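Local coordinates for protein pelota homolog (Archaeoglobus fulgidus, PDB 3OBY) that probably recognises stalled ribosomes and cleaves their mRNA as an endoribonuclease, helping to clear non-functional ribosomes and damaged messages, at residues Glu243-Arg255 / Lys314-Leu328. Sequence-based numbering, arbitrary orientation.
Sequences EVRLAEEAEYIDR and KVVIMSTEFEPGKRL
Pro324 presses into helix 243-255 as a knob into the hole formed by Leu246, Glu249, Ala250 and Ile253; its CB is 3.7 Å from Glu249 CB. The axes of this helix and helix 323-328 make an angle of only 26°, which lets the apolar contacts run on along both: Ile253 CD1 meets Leu328 CB at 4.0 Å, and at the other end Leu246 lies over one face of the Phe322 ring. Its CD1 lies 4.0 Å from the ring centroid and 16° off the normal, a CH-pi contact, while Glu321 CB covers the opposite face. Strand 314-318 runs steeply across the helix. Here Tyr252 CE2 touches Val316 CG2, and Met318 CE touches both Tyr252 CB and Ile253 CD1.

The polar contacts centre on Glu249, which is buried. Its CG stands anti to the carbonyl carbon and the chain beyond is extended, carrying the carboxylate past Met318, which runs the opposite way. Arg245 NE donates to Glu249 OE1 at 2.7 Å in a salt bridge, 20° out of the carboxylate plane on the anti side; Asp23 of helix 22-31 pairs with the same guanidinium through NH2. The other oxygen, OE2, accepts from a water at 2.7 Å that also donates to Ser319 O and accepts from Gly325 N (2.8 Å).

Replacing Glu249 with an alanine would probably leave Arg245 without its intrahelical partner and the water without one acceptor, and open a gap beside Met318.

Within eRF1 domain 3, helix 243-255 is thus packed against 314-318, the outer strand next to strand 282-288 in a four-stranded mixed sheet, and against the helix that follows it, largely by apolar contacts and a shared water, its buried carboxylate probably kept charged by Arg245.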
loop_
_atom_site.group_PDB
_atom_site.type_symbol
_atom_site.label_atom_id
_atom_site.label_comp_id
_atom_site.label_asym_id
_atom_site.label_seq_id
_atom_site.Cartn_x
_atom_site.Cartn_y
_atom_site.Cartn_z
ATOM N N GLU A 243 4.018 5.177 -3.488
ATOM C CA GLU A 243 3.833 5.930 -4.718
ATOM C C GLU A 243 3.136 5.086 -5.784
ATOM O O GLU A 243 2.296 5.588 -6.536
ATOM C CB GLU A 243 5.178 6.452 -5.236
ATOM C CG GLU A 243 5.920 7.323 -4.225
ATOM C CD GLU A 243 6.718 8.446 -4.873
ATOM O OE1 GLU A 243 6.095 9.382 -5.418
ATOM O OE2 GLU A 243 7.966 8.397 -4.835
ATOM N N VAL A 244 3.471 3.803 -5.846
ATOM C CA VAL A 244 2.838 2.916 -6.816
ATOM C C VAL A 244 1.331 2.855 -6.556
ATOM O O VAL A 244 0.538 2.753 -7.486
ATOM C CB VAL A 244 3.432 1.487 -6.738
ATOM C CG1 VAL A 244 2.606 0.524 -7.565
ATOM C CG2 VAL A 244 4.853 1.499 -7.243
ATOM N N ARG A 245 0.942 2.921 -5.286
ATOM C CA ARG A 245 -0.470 2.882 -4.923
ATOM C C ARG A 245 -1.165 4.172 -5.348
ATOM O O ARG A 245 -2.237 4.143 -5.949
ATOM C CB ARG A 245 -0.619 2.697 -3.415
ATOM C CG ARG A 245 -1.941 3.195 -2.862
ATOM C CD ARG A 245 -3.105 2.295 -3.241
ATOM N NE ARG A 245 -4.362 2.826 -2.719
ATOM C CZ ARG A 245 -5.478 2.121 -2.573
ATOM N NH1 ARG A 245 -6.567 2.696 -2.092
ATOM N NH2 ARG A 245 -5.504 0.839 -2.893
ATOM N N LEU A 246 -0.555 5.305 -5.022
ATOM C CA LEU A 246 -1.130 6.587 -5.377
ATOM C C LEU A 246 -1.235 6.692 -6.888
ATOM O O LEU A 246 -2.167 7.297 -7.408
ATOM C CB LEU A 246 -0.281 7.728 -4.806
ATOM C CG LEU A 246 -0.355 7.860 -3.279
ATOM C CD1 LEU A 246 0.621 8.921 -2.790
ATOM C CD2 LEU A 246 -1.788 8.204 -2.871
ATOM N N ALA A 247 -0.281 6.089 -7.591
ATOM C CA ALA A 247 -0.286 6.107 -9.048
ATOM C C ALA A 247 -1.497 5.342 -9.605
ATOM O O ALA A 247 -2.039 5.702 -10.649
ATOM C CB ALA A 247 0.997 5.504 -9.571
ATOM N N GLU A 248 -1.912 4.285 -8.912
ATOM C CA GLU A 248 -3.060 3.491 -9.330
ATOM C C GLU A 248 -4.355 4.259 -9.067
ATOM O O GLU A 248 -5.320 4.151 -9.827
ATOM C CB GLU A 248 -3.094 2.152 -8.574
ATOM C CG GLU A 248 -1.922 1.221 -8.868
ATOM C CD GLU A 248 -1.893 -0.018 -7.982
ATOM O OE1 GLU A 248 -1.000 -0.868 -8.189
ATOM O OE2 GLU A 248 -2.750 -0.141 -7.078
ATOM N N GLU A 249 -4.381 5.033 -7.984
ATOM C CA GLU A 249 -5.571 5.812 -7.653
ATOM C C GLU A 249 -5.787 6.908 -8.684
ATOM O O GLU A 249 -6.920 7.190 -9.069
ATOM C CB GLU A 249 -5.448 6.435 -6.254
ATOM C CG GLU A 249 -5.541 5.427 -5.117
ATOM C CD GLU A 249 -5.539 6.066 -3.739
ATOM O OE1 GLU A 249 -5.457 5.323 -2.743
ATOM O OE2 GLU A 249 -5.621 7.305 -3.647
ATOM N N ALA A 250 -4.696 7.525 -9.128
ATOM C CA ALA A 250 -4.781 8.581 -10.126
ATOM C C ALA A 250 -5.302 7.974 -11.419
ATOM O O ALA A 250 -6.041 8.619 -12.154
ATOM C CB ALA A 250 -3.415 9.214 -10.354
ATOM N N GLU A 251 -4.913 6.727 -11.678
ATOM C CA GLU A 251 -5.342 6.003 -12.870
ATOM C C GLU A 251 -6.828 5.688 -12.800
ATOM O O GLU A 251 -7.499 5.611 -13.825
ATOM C CB GLU A 251 -4.551 4.704 -13.024
ATOM C CG GLU A 251 -5.054 3.793 -14.136
ATOM C CD GLU A 251 -5.186 4.506 -15.468
ATOM O OE1 GLU A 251 -4.232 5.203 -15.873
ATOM O OE2 GLU A 251 -6.244 4.365 -16.114
ATOM N N TYR A 252 -7.340 5.485 -11.590
ATOM C CA TYR A 252 -8.758 5.220 -11.437
ATOM C C TYR A 252 -9.510 6.531 -11.649
ATOM O O TYR A 252 -10.605 6.548 -12.202
ATOM C CB TYR A 252 -9.062 4.645 -10.052
ATOM C CG TYR A 252 -8.764 3.168 -9.935
ATOM C CD1 TYR A 252 -9.352 2.252 -10.805
ATOM C CD2 TYR A 252 -7.890 2.687 -8.962
ATOM C CE1 TYR A 252 -9.077 0.897 -10.714
ATOM C CE2 TYR A 252 -7.608 1.333 -8.863
ATOM C CZ TYR A 252 -8.203 0.444 -9.740
ATOM O OH TYR A 252 -7.928 -0.898 -9.636
ATOM N N ILE A 253 -8.910 7.631 -11.217
ATOM C CA ILE A 253 -9.530 8.932 -11.393
ATOM C C ILE A 253 -9.556 9.273 -12.879
ATOM O O ILE A 253 -10.503 9.897 -13.354
ATOM C CB ILE A 253 -8.767 10.038 -10.630
ATOM C CG1 ILE A 253 -8.937 9.840 -9.121
ATOM C CG2 ILE A 253 -9.246 11.419 -11.090
ATOM C CD1 ILE A 253 -10.382 9.759 -8.653
ATOM N N ASP A 254 -8.521 8.870 -13.615
ATOM C CA ASP A 254 -8.482 9.147 -15.048
ATOM C C ASP A 254 -9.551 8.346 -15.774
ATOM O O ASP A 254 -10.236 8.865 -16.650
ATOM C CB ASP A 254 -7.117 8.828 -15.648
ATOM C CG ASP A 254 -6.109 9.937 -15.426
ATOM O OD1 ASP A 254 -6.524 11.118 -15.342
ATOM O OD2 ASP A 254 -4.900 9.631 -15.350
ATOM N N ARG A 255 -9.701 7.081 -15.406
ATOM C CA ARG A 255 -10.713 6.252 -16.039
ATOM C C ARG A 255 -12.088 6.849 -15.776
ATOM O O ARG A 255 -12.906 6.947 -16.692
ATOM C CB ARG A 255 -10.644 4.815 -15.513
ATOM C CG ARG A 255 -9.444 4.033 -16.024
ATOM C CD ARG A 255 -9.399 2.651 -15.415
ATOM N NE ARG A 255 -10.640 1.921 -15.649
ATOM C CZ ARG A 255 -10.922 0.735 -15.121
ATOM N NH1 ARG A 255 -10.046 0.137 -14.321
ATOM N NH2 ARG A 255 -12.079 0.145 -15.393
ATOM N N LYS A 314 -14.791 -4.280 -6.687
ATOM C CA LYS A 314 -13.599 -3.907 -5.944
ATOM C C LYS A 314 -13.806 -2.537 -5.296
ATOM O O LYS A 314 -14.378 -1.630 -5.903
ATOM C CB LYS A 314 -12.385 -3.848 -6.878
ATOM C CG LYS A 314 -11.062 -3.564 -6.171
ATOM C CD LYS A 314 -9.953 -3.241 -7.167
ATOM C CE LYS A 314 -8.564 -3.331 -6.529
ATOM N NZ LYS A 314 -8.440 -2.534 -5.276
ATOM N N VAL A 315 -13.346 -2.395 -4.058
ATOM C CA VAL A 315 -13.462 -1.125 -3.362
ATOM C C VAL A 315 -12.091 -0.462 -3.338
ATOM O O VAL A 315 -11.081 -1.124 -3.136
ATOM C CB VAL A 315 -13.940 -1.310 -1.899
ATOM C CG1 VAL A 315 -14.094 0.053 -1.229
ATOM C CG2 VAL A 315 -15.256 -2.088 -1.863
ATOM N N VAL A 316 -12.063 0.846 -3.558
ATOM C CA VAL A 316 -10.816 1.603 -3.539
ATOM C C VAL A 316 -11.019 2.848 -2.674
ATOM O O VAL A 316 -11.723 3.780 -3.066
ATOM C CB VAL A 316 -10.394 2.026 -4.967
ATOM C CG1 VAL A 316 -9.222 2.985 -4.899
ATOM C CG2 VAL A 316 -10.014 0.795 -5.795
ATOM N N ILE A 317 -10.415 2.848 -1.488
ATOM C CA ILE A 317 -10.544 3.983 -0.585
ATOM C C ILE A 317 -9.326 4.877 -0.710
ATOM O O ILE A 317 -8.217 4.479 -0.351
ATOM C CB ILE A 317 -10.678 3.540 0.892
ATOM C CG1 ILE A 317 -11.808 2.525 1.042
ATOM C CG2 ILE A 317 -10.976 4.756 1.770
ATOM C CD1 ILE A 317 -11.917 1.941 2.421
ATOM N N MET A 318 -9.544 6.091 -1.210
ATOM C CA MET A 318 -8.467 7.058 -1.390
ATOM C C MET A 318 -8.473 8.081 -0.266
ATOM O O MET A 318 -9.523 8.527 0.186
ATOM C CB MET A 318 -8.616 7.774 -2.732
ATOM C CG MET A 318 -8.950 6.863 -3.914
ATOM S SD MET A 318 -9.060 7.813 -5.433
ATOM C CE MET A 318 -9.282 6.540 -6.628
ATOM N N SER A 319 -7.282 8.443 0.185
ATOM C CA SER A 319 -7.136 9.420 1.248
ATOM C C SER A 319 -7.089 10.835 0.706
ATOM O O SER A 319 -6.259 11.152 -0.137
ATOM C CB SER A 319 -5.853 9.160 2.024
ATOM O OG SER A 319 -5.535 10.274 2.837
ATOM N N THR A 320 -7.969 11.692 1.203
ATOM C CA THR A 320 -7.985 13.080 0.765
ATOM C C THR A 320 -6.687 13.809 1.118
ATOM O O THR A 320 -6.550 15.002 0.847
ATOM C CB THR A 320 -9.160 13.834 1.376
ATOM O OG1 THR A 320 -9.133 13.688 2.802
ATOM C CG2 THR A 320 -10.472 13.269 0.845
ATOM N N GLU A 321 -5.736 13.091 1.720
ATOM C CA GLU A 321 -4.443 13.676 2.070
ATOM C C GLU A 321 -3.642 13.877 0.796
ATOM O O GLU A 321 -2.748 14.717 0.742
ATOM C CB GLU A 321 -3.646 12.756 3.000
ATOM C CG GLU A 321 -2.326 13.369 3.504
ATOM C CD GLU A 321 -1.456 12.389 4.292
ATOM O OE1 GLU A 321 -1.993 11.654 5.151
ATOM O OE2 GLU A 321 -0.227 12.366 4.062
ATOM N N PHE A 322 -3.964 13.090 -0.228
ATOM C CA PHE A 322 -3.268 13.165 -1.507
ATOM C C PHE A 322 -4.184 13.691 -2.610
ATOM O O PHE A 322 -5.380 13.899 -2.387
ATOM C CB PHE A 322 -2.724 11.787 -1.859
ATOM C CG PHE A 322 -1.960 11.158 -0.743
ATOM C CD1 PHE A 322 -0.727 11.671 -0.353
ATOM C CD2 PHE A 322 -2.502 10.094 -0.030
ATOM C CE1 PHE A 322 -0.050 11.132 0.734
ATOM C CE2 PHE A 322 -1.829 9.550 1.058
ATOM C CZ PHE A 322 -0.602 10.073 1.441
ATOM N N GLU A 323 -3.625 13.898 -3.798
ATOM C CA GLU A 323 -4.398 14.435 -4.907
ATOM C C GLU A 323 -5.573 13.583 -5.393
ATOM O O GLU A 323 -6.686 14.084 -5.538
ATOM C CB GLU A 323 -3.464 14.766 -6.078
ATOM C CG GLU A 323 -2.383 15.795 -5.732
ATOM C CD GLU A 323 -2.942 17.076 -5.119
ATOM O OE1 GLU A 323 -3.553 17.881 -5.851
ATOM O OE2 GLU A 323 -2.774 17.278 -3.896
ATOM N N PRO A 324 -5.353 12.284 -5.645
ATOM C CA PRO A 324 -6.472 11.461 -6.121
ATOM C C PRO A 324 -7.765 11.578 -5.309
ATOM O O PRO A 324 -8.846 11.719 -5.870
ATOM C CB PRO A 324 -5.880 10.057 -6.118
ATOM C CG PRO A 324 -4.438 10.320 -6.491
ATOM C CD PRO A 324 -4.101 11.507 -5.610
ATOM N N GLY A 325 -7.652 11.528 -3.990
ATOM C CA GLY A 325 -8.830 11.632 -3.144
ATOM C C GLY A 325 -9.457 13.015 -3.168
ATOM O O GLY A 325 -10.679 13.156 -3.040
ATOM N N LYS A 326 -8.621 14.042 -3.304
ATOM C CA LYS A 326 -9.113 15.412 -3.366
ATOM C C LYS A 326 -9.983 15.560 -4.624
ATOM O O LYS A 326 -11.080 16.117 -4.577
ATOM C CB LYS A 326 -7.944 16.395 -3.425
ATOM C CG LYS A 326 -7.069 16.448 -2.189
ATOM C CD LYS A 326 -6.006 17.530 -2.361
ATOM C CE LYS A 326 -5.369 17.939 -1.045
ATOM N NZ LYS A 326 -4.694 16.804 -0.363
ATOM N N ARG A 327 -9.483 15.058 -5.749
ATOM C CA ARG A 327 -10.233 15.119 -6.992
ATOM C C ARG A 327 -11.554 14.380 -6.771
ATOM O O ARG A 327 -12.628 14.897 -7.072
ATOM C CB ARG A 327 -9.467 14.441 -8.143
ATOM C CG ARG A 327 -8.103 15.034 -8.490
ATOM C CD ARG A 327 -8.182 16.490 -8.905
ATOM N NE ARG A 327 -8.150 17.402 -7.762
ATOM C CZ ARG A 327 -7.037 17.826 -7.172
ATOM N NH1 ARG A 327 -7.104 18.656 -6.140
ATOM N NH2 ARG A 327 -5.857 17.431 -7.621
ATOM N N LEU A 328 -11.473 13.170 -6.232
ATOM C CA LEU A 328 -12.670 12.376 -6.010
ATOM C C LEU A 328 -13.737 13.133 -5.198
ATOM O O LEU A 328 -14.939 13.049 -5.490
ATOM C CB LEU A 328 -12.297 11.050 -5.331
ATOM C CG LEU A 328 -13.456 10.082 -5.071
ATOM C CD1 LEU A 328 -14.286 9.922 -6.343
ATOM C CD2 LEU A 328 -12.918 8.734 -4.596
HETATM O O HOH W 1 -5.791 9.860 -2.836
#